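Local coordinates for protein glutaconate CoA-transferase subunit A (Acidaminococcus fermentans, PDB 1POI) that catalyses, as one of the two subunit types of the enzyme, the transfer of coenzyme A from acetyl-CoA to glutaconate or (R)-2-hydroxyglutarate in glutamate degradation, at residues F151-N156 / K163-P168; V209-I214 / V237-Y242; V104-W109 / K194-D199; E37-G42 / E279-L284. All coordinates share one frame; numbering follows the deposited sequence.

Following the chain from its N terminus, helix 32-40 supplies the first half of interaction 4, whose partner at 279-284 comes so late that its loop encloses the other three contacts. Helix 102-114 then opens interaction 3, which closes at 194-199. Nested inside that loop is interaction 1, the hairpin 151-156/163-168; the two touch where Val167 packs on Met108. Interaction 2 follows in series, pairing 209-214 with 237-242 at one margin of the parallel sheet, just after helix 197-203. No loops cross. Interactions 1 and 2 lie on opposite sides of the chain's centre, their centres 41 Å apart, while interaction 4 fastens a C-terminal helix to an N-terminal one.

Interaction 1: residues F151-N156 / K163-P168; sequences FKYIDN and KVVAVP
Four backbone hydrogen bonds join strands 152-156 and 163-168. Lys152 and Ala166 form one antiparallel hydrogen-bonded pair, and Ile154 and Val164 the next, where Val164 N donates to Ile154 O at 2.7 Å nearly along the C=O axis. Tyr153 with Val165 is a non-hydrogen-bonded pair between them.

Apolar contacts line both faces. On the Tyr153 face the branches of Val165 divide their work: CG1 meets Phe151 CD2 at 3.7 Å, while CG2 lies against Tyr153 CE1 at 3.4 Å. The two aromatic rings also meet, Phe151 CE2 sitting 3.4 Å above the centre of the Tyr153 ring; Tyr153 suits this margin because its hydroxyl can bond to Thr130. On the other face Ile154 CG1 crosses Val164 CG2 obliquely at 3.7 Å, and Ile154 CD1 reaches the small Ala166 CB. The beta-branched residues suit extended backbone.

The charged contact lies at the Asp155-Lys163 end, where opposite charges suit exposed positions: Lys163, bent at chi3 (74°), runs beside Asp155 and brings NZ to 3.6 Å from Asp155 OD1 in a salt bridge.

Pro157 and Phe158 of a second subunit pack on the Ile154 side. Here is an antiparallel beta hairpin, extended to three strands by 118-121.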
loop_
_atom_site.group_PDB
_atom_site.type_symbol
_atom_site.label_atom_id
_atom_site.label_comp_id
_atom_site.label_asym_id
_atom_site.label_seq_id
_atom_site.Cartn_x
_atom_site.Cartn_y
_atom_site.Cartn_z
ATOM N N PHE A 151 36.184 -23.123 21.054
ATOM C CA PHE A 151 35.202 -22.920 22.115
ATOM C C PHE A 151 35.864 -23.213 23.464
ATOM O O PHE A 151 37.028 -23.630 23.518
ATOM C CB PHE A 151 33.992 -23.858 21.907
ATOM C CG PHE A 151 34.254 -25.292 22.276
ATOM C CD1 PHE A 151 34.888 -26.144 21.390
ATOM C CD2 PHE A 151 33.918 -25.765 23.530
ATOM C CE1 PHE A 151 35.196 -27.462 21.754
ATOM C CE2 PHE A 151 34.220 -27.077 23.910
ATOM C CZ PHE A 151 34.861 -27.925 23.027
ATOM N N LYS A 152 35.111 -23.036 24.542
ATOM C CA LYS A 152 35.607 -23.309 25.891
ATOM C C LYS A 152 34.421 -23.722 26.753
ATOM O O LYS A 152 33.386 -23.059 26.733
ATOM C CB LYS A 152 36.249 -22.046 26.465
ATOM C CG LYS A 152 37.729 -22.157 26.734
ATOM C CD LYS A 152 38.407 -20.797 26.648
ATOM C CE LYS A 152 39.772 -20.797 27.331
ATOM N NZ LYS A 152 40.696 -21.863 26.818
ATOM N N TYR A 153 34.516 -24.871 27.406
ATOM C CA TYR A 153 33.435 -25.328 28.281
ATOM C C TYR A 153 33.531 -24.545 29.574
ATOM O O TYR A 153 34.589 -24.497 30.200
ATOM C CB TYR A 153 33.574 -26.815 28.615
ATOM C CG TYR A 153 33.089 -27.751 27.545
ATOM C CD1 TYR A 153 31.827 -27.593 26.977
ATOM C CD2 TYR A 153 33.879 -28.811 27.119
ATOM C CE1 TYR A 153 31.367 -28.475 26.011
ATOM C CE2 TYR A 153 33.429 -29.697 26.155
ATOM C CZ TYR A 153 32.169 -29.523 25.604
ATOM O OH TYR A 153 31.712 -30.400 24.649
ATOM N N ILE A 154 32.432 -23.951 30.005
ATOM C CA ILE A 154 32.471 -23.171 31.226
ATOM C C ILE A 154 31.284 -23.539 32.068
ATOM O O ILE A 154 30.292 -24.009 31.541
ATOM C CB ILE A 154 32.424 -21.659 30.920
ATOM C CG1 ILE A 154 31.077 -21.277 30.297
ATOM C CG2 ILE A 154 33.584 -21.279 29.999
ATOM C CD1 ILE A 154 30.818 -19.771 30.225
ATOM N N ASP A 155 31.401 -23.351 33.374
ATOM C CA ASP A 155 30.322 -23.650 34.309
ATOM C C ASP A 155 29.196 -22.636 34.100
ATOM O O ASP A 155 29.427 -21.516 33.650
ATOM C CB ASP A 155 30.806 -23.507 35.763
ATOM C CG ASP A 155 32.055 -24.329 36.071
ATOM O OD1 ASP A 155 33.136 -23.997 35.527
ATOM O OD2 ASP A 155 31.970 -25.287 36.884
ATOM N N ASN A 156 27.969 -23.033 34.400
ATOM C CA ASN A 156 26.858 -22.101 34.296
ATOM C C ASN A 156 26.836 -21.460 35.701
ATOM O O ASN A 156 26.525 -22.130 36.695
ATOM C CB ASN A 156 25.559 -22.850 33.990
ATOM C CG ASN A 156 24.371 -21.924 33.914
ATOM O OD1 ASN A 156 24.460 -20.748 34.258
ATOM N ND2 ASN A 156 23.251 -22.442 33.463
ATOM N N LYS A 163 27.488 -27.105 32.809
ATOM C CA LYS A 163 28.426 -26.329 32.006
ATOM C C LYS A 163 27.791 -26.032 30.646
ATOM O O LYS A 163 26.894 -26.761 30.189
ATOM C CB LYS A 163 29.756 -27.077 31.799
ATOM C CG LYS A 163 30.421 -27.553 33.085
ATOM C CD LYS A 163 31.938 -27.716 32.939
ATOM C CE LYS A 163 32.643 -26.357 32.895
ATOM N NZ LYS A 163 34.122 -26.419 33.112
ATOM N N VAL A 164 28.223 -24.926 30.043
ATOM C CA VAL A 164 27.749 -24.486 28.740
ATOM C C VAL A 164 28.986 -24.329 27.825
ATOM O O VAL A 164 30.132 -24.390 28.289
ATOM C CB VAL A 164 26.939 -23.131 28.843
ATOM C CG1 VAL A 164 26.140 -23.076 30.133
ATOM C CG2 VAL A 164 27.847 -21.903 28.714
ATOM N N VAL A 165 28.752 -24.130 26.536
ATOM C CA VAL A 165 29.817 -23.966 25.568
ATOM C C VAL A 165 29.925 -22.482 25.307
ATOM O O VAL A 165 28.920 -21.837 24.979
ATOM C CB VAL A 165 29.470 -24.711 24.250
ATOM C CG1 VAL A 165 30.490 -24.407 23.154
ATOM C CG2 VAL A 165 29.413 -26.205 24.504
ATOM N N ALA A 166 31.109 -21.917 25.544
ATOM C CA ALA A 166 31.310 -20.492 25.312
ATOM C C ALA A 166 31.963 -20.383 23.958
ATOM O O ALA A 166 32.873 -21.161 23.644
ATOM C CB ALA A 166 32.180 -19.887 26.386
ATOM N N VAL A 167 31.521 -19.417 23.164
ATOM C CA VAL A 167 32.016 -19.238 21.809
ATOM C C VAL A 167 32.476 -17.801 21.575
ATOM O O VAL A 167 31.802 -16.855 21.958
ATOM C CB VAL A 167 30.892 -19.641 20.796
ATOM C CG1 VAL A 167 31.143 -19.075 19.450
ATOM C CG2 VAL A 167 30.812 -21.131 20.676
ATOM N N PRO A 168 33.628 -17.621 20.918
ATOM C CA PRO A 168 34.128 -16.267 20.661
ATOM C C PRO A 168 33.237 -15.504 19.701
ATOM O O PRO A 168 32.860 -16.040 18.662
ATOM C CB PRO A 168 35.487 -16.525 19.998
ATOM C CG PRO A 168 35.857 -17.902 20.458
ATOM C CD PRO A 168 34.553 -18.623 20.362
#

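Interaction 2: residues V209-I214 / V237-Y242; sequences VTCEEI and VVLAPY
Three nearly straight backbone hydrogen bonds hold strands 209-211 and 237-239 in parallel register. Val238 stands at the middle, its N donating to Val209 O at 3.0 Å and its O accepting from Cys211 N; Ala240 N bonds to Cys211 O from above the carbonyl plane.

Side chains fill one face. Val209 CG1 and Val237 CG2 lie side by side at 3.5 Å. At Glu212 the chain turns a corner into the short strand 213-214, so that Ile214 CD1 meets Val237 CG1 tip to tip at 4.0 Å and Leu239 CB at 3.9 Å. Leu239 CD1 lies against the corner, near Glu212 O and Glu213 CA. Branched aliphatics suit this largely buried seam.

Glu212 makes the polar contact. Its chain bends at chi2 (-75°), returning the carboxylate so that OE1 accepts a hydrogen bond from Tyr242 N at 2.7 Å through its syn lone pair.

Further out, Glu212 OE2 is hydrogen-bonded to Tyr253 OH and His178 NE2, and His178 ND1 to Thr210 OG1; Tyr253 also stacks on the Tyr242 ring. Helix 6-13 covers the Thr210 and Val238 face, and another copy of this subunit packs on Ile214 and Pro241.

A carboxylate gripped by an amide, a phenol and an imidazole is probably kept ionised, and its negative charge could favour a protonated His178, while the bond to Tyr242 N should fix the chain just beyond the sheet.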
loop_
_atom_site.group_PDB
_atom_site.type_symbol
_atom_site.label_atom_id
_atom_site.label_comp_id
_atom_site.label_asym_id
_atom_site.label_seq_id
_atom_site.Cartn_x
_atom_site.Cartn_y
_atom_site.Cartn_z
ATOM N N VAL A 209 26.602 -1.891 0.768
ATOM C CA VAL A 209 25.262 -2.313 0.398
ATOM C C VAL A 209 24.997 -2.209 -1.118
ATOM O O VAL A 209 25.053 -1.117 -1.701
ATOM C CB VAL A 209 24.179 -1.497 1.204
ATOM C CG1 VAL A 209 24.252 -0.020 0.839
ATOM C CG2 VAL A 209 22.764 -2.015 0.928
ATOM N N THR A 210 24.818 -3.346 -1.788
ATOM C CA THR A 210 24.478 -3.284 -3.221
ATOM C C THR A 210 22.943 -3.300 -3.232
ATOM O O THR A 210 22.325 -4.085 -2.480
ATOM C CB THR A 210 25.020 -4.462 -4.045
ATOM O OG1 THR A 210 24.727 -5.689 -3.379
ATOM C CG2 THR A 210 26.518 -4.337 -4.257
ATOM N N CYS A 211 22.331 -2.425 -4.028
ATOM C CA CYS A 211 20.887 -2.342 -4.079
ATOM C C CYS A 211 20.291 -2.273 -5.503
ATOM O O CYS A 211 20.911 -1.768 -6.429
ATOM C CB CYS A 211 20.474 -1.131 -3.284
ATOM S SG CYS A 211 20.942 0.357 -4.090
ATOM N N GLU A 212 19.066 -2.761 -5.663
ATOM C CA GLU A 212 18.371 -2.777 -6.948
ATOM C C GLU A 212 18.038 -1.379 -7.371
ATOM O O GLU A 212 17.970 -1.073 -8.553
ATOM C CB GLU A 212 17.081 -3.567 -6.817
ATOM C CG GLU A 212 17.269 -5.004 -6.431
ATOM C CD GLU A 212 17.779 -5.836 -7.580
ATOM O OE1 GLU A 212 17.683 -5.382 -8.732
ATOM O OE2 GLU A 212 18.264 -6.957 -7.339
ATOM N N GLU A 213 17.697 -0.547 -6.407
ATOM C CA GLU A 213 17.402 0.834 -6.711
ATOM C C GLU A 213 17.732 1.749 -5.557
ATOM O O GLU A 213 17.819 1.323 -4.413
ATOM C CB GLU A 213 15.954 1.005 -7.122
ATOM C CG GLU A 213 14.989 0.331 -6.194
ATOM C CD GLU A 213 13.564 0.507 -6.641
ATOM O OE1 GLU A 213 13.291 1.490 -7.379
ATOM O OE2 GLU A 213 12.734 -0.347 -6.246
ATOM N N ILE A 214 17.886 3.017 -5.895
ATOM C CA ILE A 214 18.228 4.065 -4.967
ATOM C C ILE A 214 17.102 5.088 -4.996
ATOM O O ILE A 214 16.692 5.530 -6.079
ATOM C CB ILE A 214 19.580 4.756 -5.426
ATOM C CG1 ILE A 214 20.743 3.749 -5.340
ATOM C CG2 ILE A 214 19.870 6.026 -4.619
ATOM C CD1 ILE A 214 22.097 4.311 -5.725
ATOM N N VAL A 237 27.063 2.677 -0.886
ATOM C CA VAL A 237 25.794 2.324 -1.535
ATOM C C VAL A 237 26.082 2.206 -3.024
ATOM O O VAL A 237 26.554 3.162 -3.642
ATOM C CB VAL A 237 24.687 3.397 -1.346
ATOM C CG1 VAL A 237 23.516 3.077 -2.241
ATOM C CG2 VAL A 237 24.192 3.416 0.076
ATOM N N VAL A 238 25.805 1.037 -3.591
ATOM C CA VAL A 238 26.051 0.793 -5.017
ATOM C C VAL A 238 24.799 0.301 -5.772
ATOM O O VAL A 238 24.180 -0.694 -5.388
ATOM C CB VAL A 238 27.178 -0.277 -5.208
ATOM C CG1 VAL A 238 27.541 -0.401 -6.665
ATOM C CG2 VAL A 238 28.402 0.060 -4.369
ATOM N N LEU A 239 24.439 0.982 -6.854
ATOM C CA LEU A 239 23.270 0.577 -7.654
ATOM C C LEU A 239 23.638 -0.643 -8.492
ATOM O O LEU A 239 24.486 -0.555 -9.357
ATOM C CB LEU A 239 22.822 1.722 -8.570
ATOM C CG LEU A 239 21.486 1.565 -9.316
ATOM C CD1 LEU A 239 20.403 1.036 -8.394
ATOM C CD2 LEU A 239 21.034 2.898 -9.921
ATOM N N ALA A 240 23.061 -1.792 -8.189
ATOM C CA ALA A 240 23.344 -3.006 -8.934
ATOM C C ALA A 240 22.105 -3.875 -9.178
ATOM O O ALA A 240 21.814 -4.787 -8.387
ATOM C CB ALA A 240 24.385 -3.800 -8.246
ATOM N N PRO A 241 21.347 -3.579 -10.266
ATOM C CA PRO A 241 20.133 -4.282 -10.690
ATOM C C PRO A 241 20.402 -5.756 -10.907
ATOM O O PRO A 241 21.308 -6.111 -11.645
ATOM C CB PRO A 241 19.789 -3.595 -11.993
ATOM C CG PRO A 241 20.164 -2.182 -11.706
ATOM C CD PRO A 241 21.515 -2.341 -11.050
ATOM N N TYR A 242 19.563 -6.603 -10.311
ATOM C CA TYR A 242 19.694 -8.056 -10.369
ATOM C C TYR A 242 21.031 -8.473 -9.793
ATOM O O TYR A 242 21.540 -9.551 -10.117
ATOM C CB TYR A 242 19.555 -8.610 -11.799
ATOM C CG TYR A 242 18.235 -8.316 -12.450
ATOM C CD1 TYR A 242 18.044 -7.108 -13.108
ATOM C CD2 TYR A 242 17.160 -9.219 -12.380
ATOM C CE1 TYR A 242 16.820 -6.774 -13.687
ATOM C CE2 TYR A 242 15.908 -8.891 -12.965
ATOM C CZ TYR A 242 15.764 -7.651 -13.616
ATOM O OH TYR A 242 14.579 -7.226 -14.182
#

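Interaction 3: residues V104-W109 / K194-D199; sequences VIYMMW and KFQDVD
Gln196 reaches from the type II' turn 194-197 toward helix 102-114 and fits against two aromatic side chains. Its amide plane lies only 8° from that of the Trp109 ring, and the two side chains run alongside. CG sits over the face of the six-membered ring, 3.9 Å from its centroid, in a CH-pi contact, while CB touches Trp109 CE3 at 3.5 Å. Against Tyr106 the amide is turned by 65°, and OE1, whose exact position is less certain, accepts a hydrogen bond from Tyr106 OH, itself an acceptor for Ala52 N. The bend at chi2 (-87°) carries the amide alongside the indole.

Beside this trio a water bridges the segments, donating to Tyr106 O at 2.6 Å and to Asp199 OD2 at 2.8 Å. Outside the two segments, Asp199 OD1 pairs with a basic side chain of another protein's chain.

Glutamine suits the site because its methylenes can cover an indole while both ends of its amide make bonds: NE2 donates to Leu22 O and Gly24 O. The buried amide therefore has polar partners on both sides, which should fix its orientation and link turn and helix to the end of strand 19-22 and the loop that follows.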
loop_
_atom_site.group_PDB
_atom_site.type_symbol
_atom_site.label_atom_id
_atom_site.label_comp_id
_atom_site.label_asym_id
_atom_site.label_seq_id
_atom_site.Cartn_x
_atom_site.Cartn_y
_atom_site.Cartn_z
ATOM N N VAL A 104 24.731 -21.826 15.908
ATOM C CA VAL A 104 25.811 -21.086 16.545
ATOM C C VAL A 104 26.328 -19.971 15.641
ATOM O O VAL A 104 26.556 -18.869 16.116
ATOM C CB VAL A 104 26.944 -22.025 16.975
ATOM C CG1 VAL A 104 28.171 -21.249 17.418
ATOM C CG2 VAL A 104 26.471 -22.893 18.093
ATOM N N ILE A 105 26.475 -20.229 14.345
ATOM C CA ILE A 105 26.944 -19.203 13.427
ATOM C C ILE A 105 26.005 -17.989 13.372
ATOM O O ILE A 105 26.445 -16.844 13.421
ATOM C CB ILE A 105 27.120 -19.766 12.009
ATOM C CG1 ILE A 105 28.257 -20.791 11.981
ATOM C CG2 ILE A 105 27.387 -18.615 11.001
ATOM C CD1 ILE A 105 29.617 -20.194 11.751
ATOM N N TYR A 106 24.708 -18.227 13.218
ATOM C CA TYR A 106 23.771 -17.107 13.165
ATOM C C TYR A 106 23.749 -16.413 14.525
ATOM O O TYR A 106 23.600 -15.200 14.597
ATOM C CB TYR A 106 22.388 -17.561 12.659
ATOM C CG TYR A 106 22.340 -17.591 11.149
ATOM C CD1 TYR A 106 22.097 -16.429 10.436
ATOM C CD2 TYR A 106 22.693 -18.741 10.435
ATOM C CE1 TYR A 106 22.225 -16.396 9.055
ATOM C CE2 TYR A 106 22.822 -18.730 9.049
ATOM C CZ TYR A 106 22.596 -17.553 8.363
ATOM O OH TYR A 106 22.790 -17.490 6.994
ATOM N N MET A 107 23.956 -17.169 15.599
ATOM C CA MET A 107 24.034 -16.565 16.927
ATOM C C MET A 107 25.292 -15.671 16.991
ATOM O O MET A 107 25.190 -14.465 17.231
ATOM C CB MET A 107 24.101 -17.628 18.038
ATOM C CG MET A 107 22.860 -18.492 18.159
ATOM S SD MET A 107 21.506 -17.923 19.219
ATOM C CE MET A 107 21.566 -16.147 19.046
ATOM N N MET A 108 26.460 -16.256 16.730
ATOM C CA MET A 108 27.728 -15.531 16.745
ATOM C C MET A 108 27.620 -14.158 16.113
ATOM O O MET A 108 28.046 -13.163 16.686
ATOM C CB MET A 108 28.821 -16.351 16.060
ATOM C CG MET A 108 29.190 -17.609 16.849
ATOM S SD MET A 108 30.370 -18.684 16.039
ATOM C CE MET A 108 31.522 -17.550 15.434
ATOM N N TRP A 109 27.028 -14.100 14.937
ATOM C CA TRP A 109 26.855 -12.838 14.255
ATOM C C TRP A 109 25.888 -11.990 15.069
ATOM O O TRP A 109 26.089 -10.789 15.236
ATOM C CB TRP A 109 26.280 -13.064 12.855
ATOM C CG TRP A 109 27.276 -13.285 11.756
ATOM C CD1 TRP A 109 28.480 -12.670 11.616
ATOM C CD2 TRP A 109 27.086 -14.069 10.561
ATOM N NE1 TRP A 109 29.042 -12.999 10.404
ATOM C CE2 TRP A 109 28.206 -13.857 9.737
ATOM C CE3 TRP A 109 26.070 -14.919 10.107
ATOM C CZ2 TRP A 109 28.343 -14.464 8.480
ATOM C CZ3 TRP A 109 26.210 -15.521 8.854
ATOM C CH2 TRP A 109 27.335 -15.288 8.059
ATOM N N LYS A 194 15.424 -11.070 6.392
ATOM C CA LYS A 194 16.740 -10.464 6.279
ATOM C C LYS A 194 17.896 -11.420 6.489
ATOM O O LYS A 194 19.024 -11.083 6.174
ATOM C CB LYS A 194 16.886 -9.352 7.315
ATOM C CG LYS A 194 16.150 -8.094 6.998
ATOM C CD LYS A 194 14.747 -8.069 7.536
ATOM C CE LYS A 194 13.903 -7.375 6.482
ATOM N NZ LYS A 194 12.572 -6.866 6.911
ATOM N N PHE A 195 17.638 -12.595 7.050
ATOM C CA PHE A 195 18.718 -13.540 7.350
ATOM C C PHE A 195 19.696 -12.789 8.289
ATOM O O PHE A 195 19.257 -12.005 9.138
ATOM C CB PHE A 195 19.399 -14.047 6.057
ATOM C CG PHE A 195 18.419 -14.519 4.990
ATOM C CD1 PHE A 195 17.637 -15.648 5.196
ATOM C CD2 PHE A 195 18.242 -13.786 3.811
ATOM C CE1 PHE A 195 16.690 -16.035 4.251
ATOM C CE2 PHE A 195 17.310 -14.163 2.872
ATOM C CZ PHE A 195 16.528 -15.284 3.089
ATOM N N GLN A 196 21.000 -12.988 8.134
ATOM C CA GLN A 196 21.976 -12.312 8.991
ATOM C C GLN A 196 22.296 -10.898 8.526
ATOM O O GLN A 196 23.082 -10.193 9.135
ATOM C CB GLN A 196 23.275 -13.096 9.008
ATOM C CG GLN A 196 24.041 -12.987 7.693
ATOM C CD GLN A 196 23.634 -14.007 6.644
ATOM O OE1 GLN A 196 22.640 -14.740 6.783
ATOM N NE2 GLN A 196 24.417 -14.075 5.593
ATOM N N ASP A 197 21.645 -10.456 7.477
ATOM C CA ASP A 197 21.950 -9.153 6.927
ATOM C C ASP A 197 22.026 -7.925 7.805
ATOM O O ASP A 197 22.948 -7.135 7.626
ATOM C CB ASP A 197 21.093 -8.889 5.700
ATOM C CG ASP A 197 21.426 -9.818 4.579
ATOM O OD1 ASP A 197 21.840 -10.966 4.850
ATOM O OD2 ASP A 197 21.262 -9.414 3.420
ATOM N N VAL A 198 21.080 -7.745 8.732
ATOM C CA VAL A 198 21.091 -6.560 9.609
ATOM C C VAL A 198 22.167 -6.657 10.716
ATOM O O VAL A 198 22.825 -5.667 11.063
ATOM C CB VAL A 198 19.681 -6.293 10.182
ATOM C CG1 VAL A 198 19.668 -5.040 11.041
ATOM C CG2 VAL A 198 18.695 -6.101 9.042
ATOM N N ASP A 199 22.360 -7.869 11.231
ATOM C CA ASP A 199 23.362 -8.149 12.246
ATOM C C ASP A 199 24.752 -7.783 11.709
ATOM O O ASP A 199 25.454 -6.967 12.287
ATOM C CB ASP A 199 23.376 -9.641 12.586
ATOM C CG ASP A 199 22.317 -10.042 13.601
ATOM O OD1 ASP A 199 21.675 -9.178 14.254
ATOM O OD2 ASP A 199 22.155 -11.268 13.771
HETATM O O HOH W 1 22.407 -13.840 12.695
#

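Interaction 4: residues E37-G42 / E279-L284; sequences EILRQG and EWVFDL
This is a partly buried contact between two helix ends, where the last turn of helix 32-40 meets the end of helix 270-282 and joins N- and C-terminal parts of the chain. It combines an apolar patch with an arginine gripping a backbone carbonyl oxygen.

In Arg40, CG stands anti to the backbone N (chi1 -161°), and a bend at chi3 (-67°) turns the guanidinium toward segment 279-284. NE donates to Val281 O at 3.1 Å, near the guanidinium plane, and NH2 adds a weak bond to the same atom. Val281 O also accepts a hydrogen bond from Leu284 N. Leu284 O lies 3.0 Å above one guanidinium face without a hydrogen bond. Arg40 NH1 forms a salt bridge with Glu37 OE1 at 2.7 Å.

Aliphatic Leu39 and Val281 form the buried part, Leu39 CB meeting Val281 CG1 at 4.1 Å. Phe282 closes it from the exposed side, CE1 lying 4.2 Å from Leu39 CB and the ring edge facing Leu39 O. Met59, on helix 55-62, packs on Val281. Gly42, just after helix 32-40, completes a Schellman motif, its positive phi (72°) being easy without a side chain.

A long, multiply donating arginine suits this place between the helix ends: its charge should be partly balanced by Glu37, which it shares with Lys7, and stabilised by Val281 O near the C-terminal end of helix 270-282, where the helix dipole would add negative potential.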
loop_
_atom_site.group_PDB
_atom_site.type_symbol
_atom_site.label_atom_id
_atom_site.label_comp_id
_atom_site.label_asym_id
_atom_site.label_seq_id
_atom_site.Cartn_x
_atom_site.Cartn_y
_atom_site.Cartn_z
ATOM N N GLU A 37 33.394 -8.619 -8.140
ATOM C CA GLU A 37 34.435 -7.596 -8.077
ATOM C C GLU A 37 35.558 -7.989 -7.089
ATOM O O GLU A 37 36.740 -7.719 -7.326
ATOM C CB GLU A 37 33.831 -6.249 -7.719
ATOM C CG GLU A 37 34.774 -5.094 -7.955
ATOM C CD GLU A 37 34.858 -4.645 -9.415
ATOM O OE1 GLU A 37 34.045 -5.104 -10.257
ATOM O OE2 GLU A 37 35.726 -3.786 -9.714
ATOM N N ILE A 38 35.196 -8.636 -5.991
ATOM C CA ILE A 38 36.193 -9.091 -5.047
ATOM C C ILE A 38 37.168 -9.959 -5.845
ATOM O O ILE A 38 38.363 -9.666 -5.912
ATOM C CB ILE A 38 35.533 -9.883 -3.896
ATOM C CG1 ILE A 38 34.925 -8.911 -2.878
ATOM C CG2 ILE A 38 36.510 -10.819 -3.248
ATOM C CD1 ILE A 38 34.067 -9.584 -1.782
ATOM N N LEU A 39 36.655 -10.968 -6.535
ATOM C CA LEU A 39 37.507 -11.850 -7.353
ATOM C C LEU A 39 38.289 -11.077 -8.413
ATOM O O LEU A 39 39.522 -11.167 -8.507
ATOM C CB LEU A 39 36.665 -12.903 -8.070
ATOM C CG LEU A 39 36.193 -14.058 -7.217
ATOM C CD1 LEU A 39 35.448 -15.033 -8.084
ATOM C CD2 LEU A 39 37.383 -14.725 -6.595
ATOM N N ARG A 40 37.547 -10.312 -9.198
ATOM C CA ARG A 40 38.100 -9.510 -10.273
ATOM C C ARG A 40 39.209 -8.588 -9.775
ATOM O O ARG A 40 40.057 -8.165 -10.553
ATOM C CB ARG A 40 36.970 -8.690 -10.919
ATOM C CG ARG A 40 37.237 -8.145 -12.313
ATOM C CD ARG A 40 36.033 -7.396 -12.866
ATOM N NE ARG A 40 34.924 -8.315 -13.091
ATOM C CZ ARG A 40 33.660 -8.070 -12.757
ATOM N NH1 ARG A 40 33.327 -6.923 -12.188
ATOM N NH2 ARG A 40 32.731 -8.993 -12.956
ATOM N N GLN A 41 39.227 -8.282 -8.482
ATOM C CA GLN A 41 40.250 -7.377 -7.974
ATOM C C GLN A 41 41.493 -8.019 -7.349
ATOM O O GLN A 41 42.393 -7.332 -6.880
ATOM C CB GLN A 41 39.625 -6.329 -7.055
ATOM C CG GLN A 41 38.889 -5.245 -7.814
ATOM C CD GLN A 41 38.591 -4.063 -6.952
ATOM O OE1 GLN A 41 39.400 -3.685 -6.111
ATOM N NE2 GLN A 41 37.433 -3.457 -7.145
ATOM N N GLY A 42 41.568 -9.340 -7.398
ATOM C CA GLY A 42 42.711 -10.012 -6.838
ATOM C C GLY A 42 42.680 -9.967 -5.327
ATOM O O GLY A 42 43.700 -10.220 -4.671
ATOM N N GLU A 279 35.198 -16.386 -18.328
ATOM C CA GLU A 279 34.124 -15.846 -19.154
ATOM C C GLU A 279 33.154 -14.923 -18.432
ATOM O O GLU A 279 32.892 -13.807 -18.890
ATOM C CB GLU A 279 33.338 -16.994 -19.767
ATOM C CG GLU A 279 32.122 -16.567 -20.560
ATOM C CD GLU A 279 31.284 -17.756 -20.995
ATOM O OE1 GLU A 279 31.524 -18.870 -20.477
ATOM O OE2 GLU A 279 30.391 -17.582 -21.852
ATOM N N TRP A 280 32.609 -15.401 -17.316
ATOM C CA TRP A 280 31.630 -14.631 -16.531
ATOM C C TRP A 280 32.180 -13.562 -15.571
ATOM O O TRP A 280 31.550 -12.509 -15.374
ATOM C CB TRP A 280 30.701 -15.591 -15.781
ATOM C CG TRP A 280 29.810 -16.350 -16.714
ATOM C CD1 TRP A 280 30.007 -17.609 -17.191
ATOM C CD2 TRP A 280 28.647 -15.847 -17.379
ATOM N NE1 TRP A 280 29.056 -17.913 -18.131
ATOM C CE2 TRP A 280 28.207 -16.852 -18.264
ATOM C CE3 TRP A 280 27.935 -14.638 -17.313
ATOM C CZ2 TRP A 280 27.095 -16.692 -19.077
ATOM C CZ3 TRP A 280 26.821 -14.480 -18.130
ATOM C CH2 TRP A 280 26.418 -15.506 -18.999
ATOM N N VAL A 281 33.359 -13.818 -15.003
ATOM C CA VAL A 281 33.977 -12.891 -14.069
ATOM C C VAL A 281 35.104 -12.025 -14.634
ATOM O O VAL A 281 34.921 -10.831 -14.939
ATOM C CB VAL A 281 34.526 -13.644 -12.853
ATOM C CG1 VAL A 281 35.024 -12.660 -11.813
ATOM C CG2 VAL A 281 33.455 -14.551 -12.272
ATOM N N PHE A 282 36.253 -12.660 -14.840
ATOM C CA PHE A 282 37.450 -11.966 -15.290
ATOM C C PHE A 282 37.383 -11.259 -16.626
ATOM O O PHE A 282 37.967 -10.187 -16.785
ATOM C CB PHE A 282 38.635 -12.905 -15.195
ATOM C CG PHE A 282 38.771 -13.545 -13.836
ATOM C CD1 PHE A 282 39.036 -12.764 -12.705
ATOM C CD2 PHE A 282 38.585 -14.919 -13.673
ATOM C CE1 PHE A 282 39.107 -13.333 -11.445
ATOM C CE2 PHE A 282 38.651 -15.510 -12.393
ATOM C CZ PHE A 282 38.914 -14.717 -11.278
ATOM N N ASP A 283 36.640 -11.814 -17.574
ATOM C CA ASP A 283 36.524 -11.183 -18.874
ATOM C C ASP A 283 35.575 -9.997 -18.957
ATOM O O ASP A 283 35.672 -9.213 -19.903
ATOM C CB ASP A 283 36.169 -12.212 -19.949
ATOM C CG ASP A 283 37.401 -12.903 -20.533
ATOM O OD1 ASP A 283 38.501 -12.292 -20.567
ATOM O OD2 ASP A 283 37.266 -14.068 -20.963
ATOM N N LEU A 284 34.696 -9.822 -17.969
ATOM C CA LEU A 284 33.737 -8.710 -18.011
ATOM C C LEU A 284 34.194 -7.488 -17.211
ATOM O O LEU A 284 34.559 -7.614 -16.049
ATOM C CB LEU A 284 32.368 -9.182 -17.528
ATOM C CG LEU A 284 31.912 -10.502 -18.151
ATOM C CD1 LEU A 284 30.564 -10.906 -17.614
ATOM C CD2 LEU A 284 31.843 -10.351 -19.642
#